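Local coordinates for Z-ring associated protein G (Haemophilus ducreyi, PDB 6UN9) that probably takes part in cell division, cell envelope biogenesis and cell shape maintenance, likely linking the Z-ring to septal peptidoglycan synthesis through a tetrameric helical coiled coil, at the interface of chains A and B and the interface of chains A and C. Sequence-based numbering; all coordinates share one arbitrary frame. Chains: chain A/B/C, Uncharacterized protein.

Contact 1: the interface of chains A and B. Residues chain A 52-53, 56-57, 60; chain B 52-53, 56-57.
A:Met53 and B:Met53, two engineered selenomethionines, form the apolar centre where helix 42-69 of chain A packs antiparallel on helix 50-68 of chain B. The two side chains cross at about a right angle. The methyl CE of A:Met53 lies 4.0 Å from the selenium SE of B:Met53, but A:Met53 is poorly ordered. In B:Met53, CG sits anti to the carbonyl carbon (chi1 -77°) and the chain bends only at its last torsion. Its tip, CE, reaches the CD2 branch of A:Leu60 at 3.8 Å. Farther back, CG of B:Met53 packs on CB of A:Asp56 at 3.7 Å. The symmetry twin, A:Met53 on B:Asp56, has the side chains sliding past each other in opposite directions.

The carboxylates of A:Asp56 and B:Asp56 meet at the rim. Their planes are 17° apart and OD2 lies 2.8 Å from OD2. Two charged carboxylates could only accept and would clash; a proton on one might relieve this. The same holds for OD2 of B:Asp56, 2.8 Å from the backbone O of A:Asn52. At this resolution the closeness should not be pressed. On the other side, OD2 of A:Asp56 lies 3.3 Å from CB of B:Asn52. This two-fold patch is part of the antiparallel helix pairing that appears to join subunits in the tetramer.

Contact 2: the interface of chains A and C. Residues chain A 24-25, 28, 32; chain C 24-25, 28, 32.
This patch belongs to a parallel coiled coil. Helix 16-37 of chain A runs beside the first part of helix 16-66 of chain C. The core positions A:Leu25, A:Ala28 and A:Met32, like C:Leu25, C:Ala28 and C:Met32, are spaced by three and then four residues, as in a heptad repeat. No nitrogen or oxygen of one chain is within bonding reach of the other, so packing alone holds the patch.

A:Leu25 reaches over the backbone of C:Glu24 and C:Leu25, and C:Leu25 over that of A:Glu24 and A:Leu25. In both chains CG is anti to the backbone N (chi1 -165° in A:Leu25, -176° in C:Leu25). This swings the two methyls towards the neighbouring helix. CD1 of A:Leu25 rests 3.6 Å from CA of C:Leu25 and also lies near the carbonyl O of C:Glu24. CD1 of C:Leu25 meets the carbonyl O of A:Glu24 at 3.3 Å in return. The other branch, CD2, touches the glutamate stem. CD2 of C:Leu25 is 3.7 Å from CG of A:Glu24, and CD2 of A:Leu25 is 3.8 Å from CG of C:Glu24. The leucine and glutamate side chains cross at about a right angle. Both glutamates are extended beyond CG, so their methylene stems flank the leucines.

One turn on, the small A:Ala28 and C:Ala28 face each other, CB to CB at 4.5 Å, and let the helices run close together. Next come A:Met32 and C:Met32, both engineered selenomethionines. They cross at about a right angle and touch mid-chain, CG to CG at 3.6 Å. Each bends at its last torsion. SE of A:Met32 lies 4.2 Å from the carbonyl O of C:Ala28, and the reverse pair matches. The patch zips two subunits in parallel register along the N-terminal part of the coiled coil, consistent with a homotetramer.

Contact 1: the interface of chains A and B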
loop_
_atom_site.group_PDB
_atom_site.type_symbol
_atom_site.label_atom_id
_atom_site.label_comp_id
_atom_site.label_asym_id
_atom_site.label_seq_id
_atom_site.Cartn_x
_atom_site.Cartn_y
_atom_site.Cartn_z
ATOM N N ASN A 52 -3.448 7.155 -5.079
ATOM C CA ASN A 52 -2.008 6.971 -5.200
ATOM C C ASN A 52 -1.570 5.539 -4.890
ATOM O O ASN A 52 -0.893 4.895 -5.697
ATOM C CB ASN A 52 -1.299 7.942 -4.262
ATOM C CG ASN A 52 -1.167 9.297 -4.858
ATOM O OD1 ASN A 52 -1.815 9.589 -5.862
ATOM N ND2 ASN A 52 -0.325 10.142 -4.263
HETATM N N MSE A 53 -1.937 5.033 -3.716
HETATM C CA MSE A 53 -1.582 3.674 -3.316
HETATM C C MSE A 53 -2.102 2.619 -4.282
HETATM O O MSE A 53 -1.451 1.608 -4.502
HETATM C CB MSE A 53 -2.125 3.371 -1.919
HETATM C CG MSE A 53 -1.220 3.797 -0.791
HETATM SE SE MSE A 53 -0.566 2.258 0.198
HETATM C CE MSE A 53 0.530 1.432 -1.199
ATOM N N ASP A 56 -0.417 2.673 -7.778
ATOM C CA ASP A 56 0.933 2.131 -7.722
ATOM C C ASP A 56 0.929 0.628 -7.566
ATOM O O ASP A 56 1.844 -0.041 -8.063
ATOM C CB ASP A 56 1.731 2.770 -6.585
ATOM C CG ASP A 56 2.362 4.074 -7.003
ATOM O OD1 ASP A 56 2.024 4.548 -8.109
ATOM O OD2 ASP A 56 3.197 4.625 -6.255
ATOM N N TYR A 57 -0.081 0.102 -6.879
ATOM C CA TYR A 57 -0.367 -1.321 -6.946
ATOM C C TYR A 57 -0.588 -1.766 -8.390
ATOM O O TYR A 57 0.068 -2.695 -8.874
ATOM C CB TYR A 57 -1.586 -1.638 -6.089
ATOM C CG TYR A 57 -1.956 -3.083 -6.146
ATOM C CD1 TYR A 57 -1.240 -4.022 -5.422
ATOM C CD2 TYR A 57 -3.012 -3.522 -6.934
ATOM C CE1 TYR A 57 -1.568 -5.369 -5.471
ATOM C CE2 TYR A 57 -3.354 -4.866 -6.993
ATOM C CZ TYR A 57 -2.629 -5.790 -6.259
ATOM O OH TYR A 57 -2.956 -7.140 -6.307
ATOM N N LEU A 60 2.665 -2.197 -9.949
ATOM C CA LEU A 60 3.354 -3.394 -9.480
ATOM C C LEU A 60 2.622 -4.677 -9.861
ATOM O O LEU A 60 3.258 -5.730 -10.003
ATOM C CB LEU A 60 3.521 -3.332 -7.963
ATOM C CG LEU A 60 4.517 -4.325 -7.374
ATOM C CD1 LEU A 60 5.917 -3.932 -7.788
ATOM C CD2 LEU A 60 4.385 -4.360 -5.869
ATOM N N ASN B 52 7.905 2.855 -5.029
ATOM C CA ASN B 52 6.843 3.815 -5.247
ATOM C C ASN B 52 5.738 3.626 -4.212
ATOM O O ASN B 52 5.212 4.596 -3.658
ATOM C CB ASN B 52 6.302 3.667 -6.666
ATOM C CG ASN B 52 7.042 4.514 -7.649
ATOM O OD1 ASN B 52 6.676 4.576 -8.821
ATOM N ND2 ASN B 52 8.096 5.183 -7.183
HETATM N N MSE B 53 5.391 2.381 -3.939
HETATM C CA MSE B 53 4.418 2.062 -2.922
HETATM C C MSE B 53 4.905 2.369 -1.509
HETATM O O MSE B 53 4.121 2.793 -0.664
HETATM C CB MSE B 53 4.047 0.605 -3.027
HETATM C CG MSE B 53 3.106 0.321 -4.155
HETATM SE SE MSE B 53 2.195 -1.273 -3.624
HETATM C CE MSE B 53 3.724 -2.153 -2.788
ATOM N N ASP B 56 4.303 5.950 -1.210
ATOM C CA ASP B 56 2.898 6.233 -0.926
ATOM C C ASP B 56 2.549 5.950 0.529
ATOM O O ASP B 56 1.851 6.746 1.179
ATOM C CB ASP B 56 2.007 5.402 -1.846
ATOM C CG ASP B 56 2.034 5.894 -3.273
ATOM O OD1 ASP B 56 2.628 6.983 -3.517
ATOM O OD2 ASP B 56 1.445 5.195 -4.131
ATOM N N TYR B 57 3.003 4.807 1.047
ATOM C CA TYR B 57 2.722 4.450 2.430
ATOM C C TYR B 57 3.177 5.541 3.384
ATOM O O TYR B 57 2.384 6.043 4.186
ATOM C CB TYR B 57 3.398 3.138 2.785
ATOM C CG TYR B 57 3.261 2.764 4.249
ATOM C CD1 TYR B 57 2.196 1.990 4.689
ATOM C CD2 TYR B 57 4.205 3.180 5.184
ATOM C CE1 TYR B 57 2.060 1.647 6.025
ATOM C CE2 TYR B 57 4.090 2.841 6.524
ATOM C CZ TYR B 57 3.013 2.079 6.945
ATOM O OH TYR B 57 2.895 1.743 8.283
#

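Contact 2: the interface of chains A and C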
loop_
_atom_site.group_PDB
_atom_site.type_symbol
_atom_site.label_atom_id
_atom_site.label_comp_id
_atom_site.label_asym_id
_atom_site.label_seq_id
_atom_site.Cartn_x
_atom_site.Cartn_y
_atom_site.Cartn_z
ATOM N N GLU A 24 -18.764 30.317 26.224
ATOM C CA GLU A 24 -18.411 28.930 25.994
ATOM C C GLU A 24 -19.414 28.189 25.109
ATOM O O GLU A 24 -19.087 27.099 24.613
ATOM C CB GLU A 24 -18.215 28.209 27.331
ATOM C CG GLU A 24 -19.375 28.185 28.261
ATOM C CD GLU A 24 -18.933 27.843 29.675
ATOM O OE1 GLU A 24 -17.805 27.318 29.823
ATOM O OE2 GLU A 24 -19.696 28.111 30.633
ATOM N N LEU A 25 -20.597 28.757 24.852
ATOM C CA LEU A 25 -21.423 28.191 23.787
ATOM C C LEU A 25 -20.918 28.606 22.412
ATOM O O LEU A 25 -20.987 27.824 21.464
ATOM C CB LEU A 25 -22.880 28.607 23.931
ATOM C CG LEU A 25 -23.765 27.724 23.048
ATOM C CD1 LEU A 25 -23.666 26.268 23.477
ATOM C CD2 LEU A 25 -25.212 28.182 23.034
ATOM N N ALA A 28 -17.699 26.628 21.954
ATOM C CA ALA A 28 -17.998 25.260 21.557
ATOM C C ALA A 28 -18.530 25.199 20.130
ATOM O O ALA A 28 -18.273 24.236 19.419
ATOM C CB ALA A 28 -18.998 24.628 22.531
HETATM N N MSE A 32 -16.517 23.182 17.107
HETATM C CA MSE A 32 -17.190 22.100 16.395
HETATM C C MSE A 32 -17.168 22.198 14.891
HETATM O O MSE A 32 -17.291 21.178 14.210
HETATM C CB MSE A 32 -18.648 22.008 16.798
HETATM C CG MSE A 32 -18.889 21.333 18.118
HETATM SE SE MSE A 32 -20.765 20.868 18.314
HETATM C CE MSE A 32 -21.625 22.543 17.773
ATOM N N GLU C 24 -28.301 24.125 25.602
ATOM C CA GLU C 24 -27.606 23.993 24.335
ATOM C C GLU C 24 -26.114 23.788 24.526
ATOM O O GLU C 24 -25.429 23.375 23.588
ATOM C CB GLU C 24 -27.868 25.193 23.423
ATOM C CG GLU C 24 -28.375 26.431 24.089
ATOM C CD GLU C 24 -29.011 27.395 23.091
ATOM O OE1 GLU C 24 -28.767 28.633 23.182
ATOM O OE2 GLU C 24 -29.753 26.892 22.214
ATOM N N LEU C 25 -25.604 24.021 25.719
ATOM C CA LEU C 25 -24.206 23.745 25.989
ATOM C C LEU C 25 -24.010 22.343 26.503
ATOM O O LEU C 25 -22.894 21.837 26.478
ATOM C CB LEU C 25 -23.639 24.752 27.006
ATOM C CG LEU C 25 -22.142 24.681 27.361
ATOM C CD1 LEU C 25 -21.264 25.193 26.226
ATOM C CD2 LEU C 25 -21.831 25.418 28.654
ATOM N N ALA C 28 -24.470 20.526 22.836
ATOM C CA ALA C 28 -23.204 20.741 22.155
ATOM C C ALA C 28 -22.121 19.868 22.764
ATOM O O ALA C 28 -21.503 19.062 22.068
ATOM C CB ALA C 28 -22.810 22.212 22.221
HETATM N N MSE C 32 -19.709 16.783 20.847
HETATM C CA MSE C 32 -18.258 16.774 20.763
HETATM C C MSE C 32 -17.699 15.505 21.378
HETATM O O MSE C 32 -16.826 14.867 20.801
HETATM C CB MSE C 32 -17.663 17.987 21.459
HETATM C CG MSE C 32 -18.246 19.295 21.008
HETATM SE SE MSE C 32 -17.077 20.760 21.518
HETATM C CE MSE C 32 -16.485 20.101 23.260
#

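The centres of contact 1 and contact 2 lie about 41 Å apart along the bundle. They share chain A but no residue and no helix of it. Contact 2 uses helix 16-37, and contact 1 uses helix 42-69. In chain C the corresponding stretch is one long helix, 16-66, so chain A is interrupted where its partner is continuous. Contact 2 pairs chains in parallel, while contact 1 joins chain A to an antiparallel neighbour. Together the two kinds of pairing could build the four-copy assembly, with parallel arms pointing in opposite directions from a central overlap. This fits a tetrameric coiled coil.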